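PDB 2GZS: IroE protein from Escherichia coli, which hydrolyses the trilactone of the siderophore enterobactin and its C-glucosylated derivatives, preferring the iron-free forms and tending to cut only once to give linear trimers. Local coordinates for residues Q141-G147 and Y164-S170; P44-M48 and A129-E133; S8-F13 and D60-L66. The contacts are given in a common frame with arbitrary orientation. Numbering follows the deposited sequence.

How the interactions relate
From the N terminus, interaction 3 opens at 8-13, where the outermost strand 11-19 begins. Interaction 2 opens at 44-48, in mid-sheet, before interaction 3 closes on helix 60-66; interaction 2 itself closes at 129-133, so the two loops cross, with centres about 17 Å apart and no touch. Interaction 1 follows in series and joins strands 143-148 and 167-171. All three reach the same mixed sheet of the alpha/beta-hydrolase fold, interaction 3 at its border and the others deeper in. Interactions 1 and 2 meet directly: R143 NH2 and E133 OE1 form a 2.7 Å salt bridge, and G144 N lies 2.8 Å from I45 O, a probable hydrogen bond between adjacent strands.

Interaction 1. Residues Q141-G147 and Y164-S170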
loop_
_atom_site.group_PDB
_atom_site.type_symbol
_atom_site.label_atom_id
_atom_site.label_comp_id
_atom_site.label_asym_id
_atom_site.label_seq_id
_atom_site.Cartn_x
_atom_site.Cartn_y
_atom_site.Cartn_z
ATOM N N GLN A 141 -12.404 9.494 -4.178
ATOM C CA GLN A 141 -11.655 10.355 -3.242
ATOM C C GLN A 141 -11.100 9.555 -2.087
ATOM O O GLN A 141 -10.362 10.124 -1.282
ATOM C CB GLN A 141 -12.611 11.469 -2.790
ATOM C CG GLN A 141 -13.125 12.324 -3.958
ATOM C CD GLN A 141 -13.737 13.601 -3.391
ATOM O OE1 GLN A 141 -14.953 13.728 -3.241
ATOM N NE2 GLN A 141 -12.830 14.517 -3.058
ATOM N N ARG A 142 -11.454 8.292 -1.934
ATOM C CA ARG A 142 -11.129 7.426 -0.832
ATOM C C ARG A 142 -10.336 6.230 -1.383
ATOM O O ARG A 142 -10.488 5.138 -0.857
ATOM C CB ARG A 142 -12.380 6.909 -0.110
ATOM C CG ARG A 142 -13.193 8.036 0.570
ATOM C CD ARG A 142 -12.701 8.246 1.984
ATOM N NE ARG A 142 -13.318 7.471 3.030
ATOM C CZ ARG A 142 -14.529 7.079 3.362
ATOM N NH1 ARG A 142 -15.610 7.387 2.649
ATOM N NH2 ARG A 142 -14.702 6.334 4.464
ATOM N N ARG A 143 -9.561 6.450 -2.419
ATOM C CA ARG A 143 -8.660 5.408 -2.948
ATOM C C ARG A 143 -7.313 5.470 -2.243
ATOM O O ARG A 143 -6.685 6.527 -2.252
ATOM C CB ARG A 143 -8.492 5.612 -4.452
ATOM C CG ARG A 143 -7.711 4.468 -5.094
ATOM C CD ARG A 143 -7.604 4.743 -6.557
ATOM N NE ARG A 143 -8.784 4.513 -7.435
ATOM C CZ ARG A 143 -9.144 5.425 -8.345
ATOM N NH1 ARG A 143 -8.521 6.580 -8.595
ATOM N NH2 ARG A 143 -10.185 5.227 -9.136
ATOM N N GLY A 144 -6.932 4.340 -1.645
ATOM C CA GLY A 144 -5.640 4.358 -0.886
ATOM C C GLY A 144 -4.755 3.232 -1.381
ATOM O O GLY A 144 -5.085 2.322 -2.096
ATOM N N LEU A 145 -3.455 3.397 -0.974
ATOM C CA LEU A 145 -2.359 2.483 -1.337
ATOM C C LEU A 145 -1.582 2.144 -0.061
ATOM O O LEU A 145 -1.256 3.105 0.657
ATOM C CB LEU A 145 -1.468 3.190 -2.379
ATOM C CG LEU A 145 -0.205 2.319 -2.772
ATOM C CD1 LEU A 145 -0.623 1.110 -3.582
ATOM C CD2 LEU A 145 0.700 3.226 -3.588
ATOM N N TRP A 146 -1.263 0.907 0.188
ATOM C CA TRP A 146 -0.470 0.484 1.354
ATOM C C TRP A 146 0.618 -0.467 0.896
ATOM O O TRP A 146 0.448 -1.328 0.049
ATOM C CB TRP A 146 -1.419 -0.288 2.363
ATOM C CG TRP A 146 -0.630 -0.918 3.509
ATOM C CD1 TRP A 146 -0.323 -0.318 4.721
ATOM C CD2 TRP A 146 -0.056 -2.245 3.526
ATOM N NE1 TRP A 146 0.413 -1.233 5.445
ATOM C CE2 TRP A 146 0.599 -2.397 4.794
ATOM C CE3 TRP A 146 -0.033 -3.307 2.593
ATOM C CZ2 TRP A 146 1.265 -3.601 5.131
ATOM C CZ3 TRP A 146 0.640 -4.512 2.949
ATOM C CH2 TRP A 146 1.257 -4.603 4.208
ATOM N N GLY A 147 1.777 -0.327 1.626
ATOM C CA GLY A 147 2.856 -1.309 1.476
ATOM C C GLY A 147 3.826 -1.234 2.660
ATOM O O GLY A 147 3.863 -0.203 3.311
ATOM N N TYR A 164 -3.258 9.239 -8.836
ATOM C CA TYR A 164 -4.349 8.267 -8.863
ATOM C C TYR A 164 -4.894 7.967 -7.482
ATOM O O TYR A 164 -6.065 7.701 -7.265
ATOM C CB TYR A 164 -3.855 6.945 -9.502
ATOM C CG TYR A 164 -4.964 5.984 -9.856
ATOM C CD1 TYR A 164 -5.731 6.182 -11.019
ATOM C CD2 TYR A 164 -5.234 4.897 -9.041
ATOM C CE1 TYR A 164 -6.754 5.287 -11.353
ATOM C CE2 TYR A 164 -6.246 4.028 -9.410
ATOM C CZ TYR A 164 -7.008 4.207 -10.544
ATOM O OH TYR A 164 -7.998 3.247 -10.734
ATOM N N PHE A 165 -4.003 7.913 -6.474
ATOM C CA PHE A 165 -4.432 7.619 -5.134
ATOM C C PHE A 165 -4.595 8.866 -4.286
ATOM O O PHE A 165 -3.912 9.863 -4.508
ATOM C CB PHE A 165 -3.413 6.679 -4.407
ATOM C CG PHE A 165 -3.229 5.376 -5.127
ATOM C CD1 PHE A 165 -4.088 4.280 -4.946
ATOM C CD2 PHE A 165 -2.179 5.245 -6.024
ATOM C CE1 PHE A 165 -3.865 3.151 -5.698
ATOM C CE2 PHE A 165 -2.005 4.102 -6.761
ATOM C CZ PHE A 165 -2.829 3.000 -6.570
ATOM N N ARG A 166 -5.472 8.833 -3.273
ATOM C CA ARG A 166 -5.617 9.953 -2.371
ATOM C C ARG A 166 -4.976 9.699 -1.012
ATOM O O ARG A 166 -4.622 10.662 -0.320
ATOM C CB ARG A 166 -7.126 10.243 -2.202
ATOM C CG ARG A 166 -7.675 10.805 -3.530
ATOM C CD ARG A 166 -7.205 12.242 -3.731
ATOM N NE ARG A 166 -7.970 13.183 -2.920
ATOM C CZ ARG A 166 -8.949 13.972 -3.359
ATOM N NH1 ARG A 166 -9.311 13.945 -4.631
ATOM N NH2 ARG A 166 -9.570 14.784 -2.522
ATOM N N SER A 167 -4.870 8.445 -0.606
ATOM C CA SER A 167 -4.283 8.137 0.687
ATOM C C SER A 167 -3.118 7.148 0.507
ATOM O O SER A 167 -3.227 6.182 -0.231
ATOM C CB SER A 167 -5.333 7.522 1.649
ATOM O OG SER A 167 -6.177 8.629 2.044
ATOM N N TYR A 168 -2.022 7.487 1.202
ATOM C CA TYR A 168 -0.780 6.698 0.987
ATOM C C TYR A 168 -0.300 6.171 2.343
ATOM O O TYR A 168 0.100 7.054 3.168
ATOM C CB TYR A 168 0.251 7.610 0.334
ATOM C CG TYR A 168 -0.107 8.010 -1.105
ATOM C CD1 TYR A 168 0.441 7.413 -2.200
ATOM C CD2 TYR A 168 -1.065 9.037 -1.259
ATOM C CE1 TYR A 168 0.085 7.777 -3.503
ATOM C CE2 TYR A 168 -1.426 9.436 -2.555
ATOM C CZ TYR A 168 -0.841 8.819 -3.628
ATOM O OH TYR A 168 -1.207 9.210 -4.918
ATOM N N TYR A 169 -0.298 4.898 2.595
ATOM C CA TYR A 169 0.096 4.350 3.890
ATOM C C TYR A 169 1.436 3.588 3.686
ATOM O O TYR A 169 1.513 2.522 3.099
ATOM C CB TYR A 169 -0.959 3.349 4.334
ATOM C CG TYR A 169 -2.335 3.922 4.626
ATOM C CD1 TYR A 169 -2.617 4.371 5.912
ATOM C CD2 TYR A 169 -3.299 3.987 3.621
ATOM C CE1 TYR A 169 -3.866 4.912 6.236
ATOM C CE2 TYR A 169 -4.550 4.496 3.949
ATOM C CZ TYR A 169 -4.799 4.929 5.223
ATOM O OH TYR A 169 -6.080 5.439 5.465
ATOM N N SER A 170 2.469 4.261 4.184
ATOM C CA SER A 170 3.840 3.784 3.970
ATOM C C SER A 170 4.343 3.135 5.260
ATOM O O SER A 170 4.591 3.927 6.202
ATOM C CB SER A 170 4.749 4.969 3.609
ATOM O OG SER A 170 6.079 4.456 3.460
#
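After the corner at Q141 and R142, R143 makes the first hydrogen bonds across the segments. Its carbonyl O accepts from both R166 N (2.8 Å) and S167 N (3.1 Å), while its guanidinium lies flat on the Y164 ring (centres 3.7 Å apart, planes at 11°), a cation-pi stack secured by NH1 donating to Y164 O at 3.0 Å. G144 pairs closely with S167, its CA 3.1 Å from S167 O. L145 N donates to S167 O (2.9 Å) and L145 O accepts from Y169 N (2.8 Å), as parallel strands require; L145 CB sits over the F165 ring, 3.9 Å from its centroid. On the other face, W146 CD1 packs on Y169 CB at 3.7 Å. G147 N closes the series on Y169 O (3.2 Å). Helix 150-161 links these strands in a beta-alpha-beta unit, and G147 is the first glycine of the GxSxG nucleophile elbow that carries active-site S149. Backbone bonds thus fix the strand that delivers the nucleophile, and R143, salt-bridged to E133, adds charge and stacking at its start.

Interaction 2. Residues P44-M48 and A129-E133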
loop_
_atom_site.group_PDB
_atom_site.type_symbol
_atom_site.label_atom_id
_atom_site.label_comp_id
_atom_site.label_asym_id
_atom_site.label_seq_id
_atom_site.Cartn_x
_atom_site.Cartn_y
_atom_site.Cartn_z
ATOM N N PRO A 44 -14.905 3.024 -0.143
ATOM C CA PRO A 44 -13.444 3.349 -0.156
ATOM C C PRO A 44 -12.746 2.130 -0.716
ATOM O O PRO A 44 -13.283 1.027 -0.697
ATOM C CB PRO A 44 -13.106 3.478 1.303
ATOM C CG PRO A 44 -14.383 3.573 2.066
ATOM C CD PRO A 44 -15.392 2.896 1.203
ATOM N N ILE A 45 -11.466 2.303 -1.179
ATOM C CA ILE A 45 -10.811 1.122 -1.714
ATOM C C ILE A 45 -9.317 1.191 -1.358
ATOM O O ILE A 45 -8.769 2.298 -1.485
ATOM C CB ILE A 45 -11.005 0.989 -3.251
ATOM C CG1 ILE A 45 -10.418 -0.304 -3.826
ATOM C CG2 ILE A 45 -10.512 2.247 -4.006
ATOM C CD1 ILE A 45 -10.813 -0.560 -5.307
ATOM N N LEU A 46 -8.758 0.061 -0.909
ATOM C CA LEU A 46 -7.349 0.110 -0.496
ATOM C C LEU A 46 -6.607 -0.950 -1.317
ATOM O O LEU A 46 -6.969 -2.123 -1.251
ATOM C CB LEU A 46 -7.273 -0.149 0.999
ATOM C CG LEU A 46 -5.824 0.001 1.561
ATOM C CD1 LEU A 46 -5.184 1.352 1.346
ATOM C CD2 LEU A 46 -5.849 -0.357 3.044
ATOM N N TYR A 47 -5.604 -0.509 -2.072
ATOM C CA TYR A 47 -4.714 -1.343 -2.853
ATOM C C TYR A 47 -3.500 -1.726 -1.982
ATOM O O TYR A 47 -2.956 -0.769 -1.373
ATOM C CB TYR A 47 -4.250 -0.580 -4.104
ATOM C CG TYR A 47 -5.351 -0.470 -5.170
ATOM C CD1 TYR A 47 -5.355 -1.358 -6.238
ATOM C CD2 TYR A 47 -6.316 0.500 -5.005
ATOM C CE1 TYR A 47 -6.357 -1.297 -7.233
ATOM C CE2 TYR A 47 -7.303 0.556 -5.998
ATOM C CZ TYR A 47 -7.294 -0.310 -7.053
ATOM O OH TYR A 47 -8.319 -0.210 -8.014
HETATM N N MSE A 48 -3.192 -2.988 -1.881
HETATM C CA MSE A 48 -2.219 -3.455 -0.902
HETATM C C MSE A 48 -1.165 -4.327 -1.567
HETATM O O MSE A 48 -1.461 -5.299 -2.243
HETATM C CB MSE A 48 -2.975 -4.305 0.164
HETATM C CG MSE A 48 -4.074 -3.377 0.795
HETATM SE SE MSE A 48 -4.899 -4.186 2.369
HETATM C CE MSE A 48 -4.855 -5.637 1.140
ATOM N N ALA A 129 -5.865 -1.407 -11.714
ATOM C CA ALA A 129 -6.932 -0.655 -11.016
ATOM C C ALA A 129 -8.141 -0.485 -11.947
ATOM O O ALA A 129 -9.269 -0.745 -11.487
ATOM C CB ALA A 129 -6.368 0.657 -10.467
ATOM N N PRO A 130 -8.003 -0.052 -13.196
ATOM C CA PRO A 130 -9.191 0.149 -14.042
ATOM C C PRO A 130 -9.970 -1.134 -14.242
ATOM O O PRO A 130 -11.199 -1.062 -14.447
ATOM C CB PRO A 130 -8.641 0.642 -15.384
ATOM C CG PRO A 130 -7.336 1.296 -15.004
ATOM C CD PRO A 130 -6.793 0.397 -13.912
ATOM N N LYS A 131 -9.287 -2.252 -14.247
ATOM C CA LYS A 131 -9.982 -3.511 -14.437
ATOM C C LYS A 131 -10.709 -3.871 -13.153
ATOM O O LYS A 131 -11.905 -4.211 -13.215
ATOM C CB LYS A 131 -8.957 -4.575 -14.860
ATOM C CG LYS A 131 -9.494 -5.998 -14.938
ATOM C CD LYS A 131 -10.810 -5.977 -15.682
ATOM C CE LYS A 131 -10.706 -5.849 -17.185
ATOM N NZ LYS A 131 -12.033 -5.713 -17.863
ATOM N N VAL A 132 -10.041 -3.852 -11.986
ATOM C CA VAL A 132 -10.736 -4.397 -10.816
ATOM C C VAL A 132 -11.825 -3.415 -10.335
ATOM O O VAL A 132 -12.749 -3.921 -9.644
ATOM C CB VAL A 132 -9.746 -4.763 -9.690
ATOM C CG1 VAL A 132 -8.668 -5.735 -10.179
ATOM C CG2 VAL A 132 -9.129 -3.498 -9.140
ATOM N N GLU A 133 -11.808 -2.133 -10.667
ATOM C CA GLU A 133 -12.864 -1.216 -10.273
ATOM C C GLU A 133 -14.087 -1.255 -11.202
ATOM O O GLU A 133 -15.121 -0.658 -10.837
ATOM C CB GLU A 133 -12.273 0.220 -10.258
ATOM C CG GLU A 133 -11.353 0.350 -9.027
ATOM C CD GLU A 133 -10.888 1.771 -8.807
ATOM O OE1 GLU A 133 -11.452 2.810 -9.270
ATOM O OE2 GLU A 133 -9.824 1.964 -8.114
#
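Y47 has the most surface covered here, and its hydroxyl is the meeting point. With chi1 near -74° (m), the side chain reaches from strand 43-48 to the last turn of helix 117-132, bridging a gap in which the nearest CA atoms, those of Y47 and A129, stand 8.5 Å apart. Y47 OH donates a short hydrogen bond to E133 OE2 (2.6 Å), the carboxylate oxygen lying close to the plane of the ring. Around this polar tip the packing is apolar: A129 CB is 3.7 Å from Y47 CZ, and V132 CG2 is 4.0 Å from Y47 CE1.

The contact belongs to the layered alpha/beta-hydrolase fold, in which helices cover both faces of a central, mostly parallel sheet. I45 and Y47 project from the face covered by helix 117-132, whereas L46 and M48, a selenomethionine, project from the opposite face and pack on helix 247-262.

E133, the second most covered residue, points its CB toward the strand and, with chi1 m and chi2 t, extends its carboxylate to Y47. Its backbone N donates to A129 O at 3.0 Å, so two residues that touch Y47 are also joined through the backbone. Its OE1 forms a salt bridge with R143 of the adjoining strand 143-148, so one carboxylate serves two neighbouring strands. I45, with chi1 and chi2 both t, extends its CD1 to 3.9 Å from E133 CG, pairing the hydrocarbon part of the glutamate with an aliphatic side chain.

Interaction 3. Residues S8-F13 and D60-L66; sequences SVFYHF and DELLKQL
The loop 8-10 and the first residues of strand 11-19 pack their side chains on helix 60-66, with one side-chain hydrogen bond: plain helix-on-sheet packing at the border of the alpha/beta-hydrolase sheet, away from the active site. The strand 11-13 and helix axes approach to 11.2 Å with directions 121° apart; the nearest CA pairs are S8-D60 (6.9 Å) and F10-L63 (6.2 Å). S8 is extended, V9 and F10 turn (phi/psi -69/-17 and -92/-22), Y11 to F13 are beta, and 60-66 is regular helix (K64 N to D60 O, 2.8 Å). In an ST turn, S8 OG (chi1 t) accepts from F10 N at 3.0 Å while donating to D60 OD1 (chi1 -91°, between wells) at 2.6 Å, in the first turn of the helix. F10 (chi1 m) lays its ring face against the helix, K64 CA 3.8 Å from the ring centroid. L63 (chi1 m, chi2 t) enters between the aromatics: its CB is 3.9 Å from F10 CB, its CD2 lies over the Y11 ring (chi1 -90°, chi2 75°; CH-pi, 4.0 Å to the centroid) and its CD1 is 4.3 Å from F13 CZ (chi1 m), at the ring edge. L66 CD1 is 3.7 Å from Y11 OH, which is hydrogen-bonded to P72 O. Helix 2-6 adds I3 beside D60 and L63, strand 26-34 adjoins Y11 and F13, and L62 and L66 carry the helix onto L259 of helix 247-262.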
loop_
_atom_site.group_PDB
_atom_site.type_symbol
_atom_site.label_atom_id
_atom_site.label_comp_id
_atom_site.label_asym_id
_atom_site.label_seq_id
_atom_site.Cartn_x
_atom_site.Cartn_y
_atom_site.Cartn_z
ATOM N N SER A 8 -16.386 -15.534 2.847
ATOM C CA SER A 8 -16.685 -14.904 4.115
ATOM C C SER A 8 -18.127 -14.401 4.112
ATOM O O SER A 8 -18.658 -13.975 3.055
ATOM C CB SER A 8 -15.740 -13.753 4.435
ATOM O OG SER A 8 -16.160 -13.026 5.550
ATOM N N VAL A 9 -18.751 -14.451 5.307
ATOM C CA VAL A 9 -20.087 -13.880 5.283
ATOM C C VAL A 9 -20.041 -12.391 5.098
ATOM O O VAL A 9 -21.014 -11.722 4.770
ATOM C CB VAL A 9 -20.833 -14.229 6.593
ATOM C CG1 VAL A 9 -21.258 -15.661 6.613
ATOM C CG2 VAL A 9 -19.927 -13.944 7.807
ATOM N N PHE A 10 -18.886 -11.704 5.327
ATOM C CA PHE A 10 -18.833 -10.273 5.287
ATOM C C PHE A 10 -18.451 -9.676 3.908
ATOM O O PHE A 10 -18.738 -8.539 3.646
ATOM C CB PHE A 10 -17.761 -9.835 6.333
ATOM C CG PHE A 10 -18.256 -10.042 7.788
ATOM C CD1 PHE A 10 -19.228 -9.224 8.290
ATOM C CD2 PHE A 10 -17.685 -11.083 8.509
ATOM C CE1 PHE A 10 -19.648 -9.435 9.615
ATOM C CE2 PHE A 10 -18.100 -11.316 9.817
ATOM C CZ PHE A 10 -19.096 -10.502 10.300
ATOM N N TYR A 11 -17.801 -10.507 3.104
ATOM C CA TYR A 11 -17.144 -10.057 1.866
ATOM C C TYR A 11 -17.146 -11.191 0.846
ATOM O O TYR A 11 -17.147 -12.358 1.185
ATOM C CB TYR A 11 -15.653 -9.745 2.126
ATOM C CG TYR A 11 -15.245 -8.380 2.536
ATOM C CD1 TYR A 11 -15.469 -7.894 3.828
ATOM C CD2 TYR A 11 -14.627 -7.492 1.639
ATOM C CE1 TYR A 11 -15.132 -6.632 4.289
ATOM C CE2 TYR A 11 -14.279 -6.222 2.092
ATOM C CZ TYR A 11 -14.503 -5.776 3.389
ATOM O OH TYR A 11 -14.158 -4.517 3.820
ATOM N N HIS A 12 -17.145 -10.859 -0.442
ATOM C CA HIS A 12 -16.990 -11.848 -1.503
ATOM C C HIS A 12 -15.725 -11.517 -2.307
ATOM O O HIS A 12 -15.339 -10.381 -2.403
ATOM C CB HIS A 12 -18.166 -11.884 -2.480
ATOM C CG HIS A 12 -18.690 -10.654 -3.113
ATOM N ND1 HIS A 12 -19.410 -9.700 -2.456
ATOM C CD2 HIS A 12 -18.601 -10.200 -4.399
ATOM C CE1 HIS A 12 -19.782 -8.701 -3.246
ATOM N NE2 HIS A 12 -19.274 -9.015 -4.423
ATOM N N PHE A 13 -15.165 -12.540 -2.880
ATOM C CA PHE A 13 -13.824 -12.376 -3.464
ATOM C C PHE A 13 -13.778 -12.841 -4.899
ATOM O O PHE A 13 -14.453 -13.774 -5.289
ATOM C CB PHE A 13 -12.879 -13.296 -2.697
ATOM C CG PHE A 13 -12.761 -12.964 -1.241
ATOM C CD1 PHE A 13 -11.733 -12.167 -0.803
ATOM C CD2 PHE A 13 -13.724 -13.472 -0.347
ATOM C CE1 PHE A 13 -11.651 -11.879 0.548
ATOM C CE2 PHE A 13 -13.613 -13.167 0.999
ATOM C CZ PHE A 13 -12.592 -12.364 1.440
ATOM N N ASP A 60 -11.860 -13.259 9.467
ATOM C CA ASP A 60 -13.222 -12.756 9.630
ATOM C C ASP A 60 -13.297 -11.696 10.730
ATOM O O ASP A 60 -14.179 -10.835 10.586
ATOM C CB ASP A 60 -14.199 -13.914 9.914
ATOM C CG ASP A 60 -14.855 -14.560 8.713
ATOM O OD1 ASP A 60 -14.833 -14.016 7.587
ATOM O OD2 ASP A 60 -15.424 -15.678 8.876
ATOM N N GLU A 61 -12.484 -11.755 11.800
ATOM C CA GLU A 61 -12.609 -10.727 12.842
ATOM C C GLU A 61 -12.288 -9.350 12.250
ATOM O O GLU A 61 -12.963 -8.400 12.559
ATOM C CB GLU A 61 -11.703 -10.838 14.086
ATOM C CG GLU A 61 -11.784 -9.678 15.053
ATOM C CD GLU A 61 -10.724 -8.643 15.346
ATOM O OE1 GLU A 61 -9.774 -8.365 14.541
ATOM O OE2 GLU A 61 -10.824 -8.004 16.471
ATOM N N LEU A 62 -11.262 -9.196 11.397
ATOM C CA LEU A 62 -11.014 -7.915 10.781
ATOM C C LEU A 62 -12.160 -7.504 9.852
ATOM O O LEU A 62 -12.580 -6.376 9.938
ATOM C CB LEU A 62 -9.668 -7.965 9.994
ATOM C CG LEU A 62 -9.337 -6.642 9.262
ATOM C CD1 LEU A 62 -9.053 -5.447 10.106
ATOM C CD2 LEU A 62 -8.120 -6.925 8.376
ATOM N N LEU A 63 -12.627 -8.459 9.042
ATOM C CA LEU A 63 -13.740 -8.088 8.143
ATOM C C LEU A 63 -15.007 -7.638 8.893
ATOM O O LEU A 63 -15.589 -6.695 8.399
ATOM C CB LEU A 63 -13.998 -9.275 7.217
ATOM C CG LEU A 63 -12.791 -9.743 6.343
ATOM C CD1 LEU A 63 -13.235 -10.872 5.395
ATOM C CD2 LEU A 63 -12.187 -8.586 5.559
ATOM N N LYS A 64 -15.258 -8.318 10.012
ATOM C CA LYS A 64 -16.383 -7.910 10.870
ATOM C C LYS A 64 -16.201 -6.498 11.353
ATOM O O LYS A 64 -17.063 -5.647 11.275
ATOM C CB LYS A 64 -16.479 -8.933 11.997
ATOM C CG LYS A 64 -17.491 -8.530 13.079
ATOM C CD LYS A 64 -17.492 -9.665 14.111
ATOM C CE LYS A 64 -18.314 -9.352 15.345
ATOM N NZ LYS A 64 -17.523 -8.734 16.451
ATOM N N GLN A 65 -14.977 -6.166 11.843
ATOM C CA GLN A 65 -14.771 -4.827 12.372
ATOM C C GLN A 65 -14.850 -3.718 11.313
ATOM O O GLN A 65 -15.319 -2.631 11.436
ATOM C CB GLN A 65 -13.407 -4.778 13.117
ATOM C CG GLN A 65 -13.151 -3.461 13.832
ATOM C CD GLN A 65 -14.150 -3.228 14.997
ATOM O OE1 GLN A 65 -14.428 -4.215 15.688
ATOM N NE2 GLN A 65 -14.620 -2.011 15.140
ATOM N N LEU A 66 -14.259 -4.041 10.112
ATOM C CA LEU A 66 -14.422 -3.118 8.997
ATOM C C LEU A 66 -15.860 -2.804 8.640
ATOM O O LEU A 66 -16.219 -1.703 8.261
ATOM C CB LEU A 66 -13.728 -3.693 7.733
ATOM C CG LEU A 66 -12.197 -3.846 7.849
ATOM C CD1 LEU A 66 -11.687 -4.472 6.544
ATOM C CD2 LEU A 66 -11.453 -2.562 8.100
#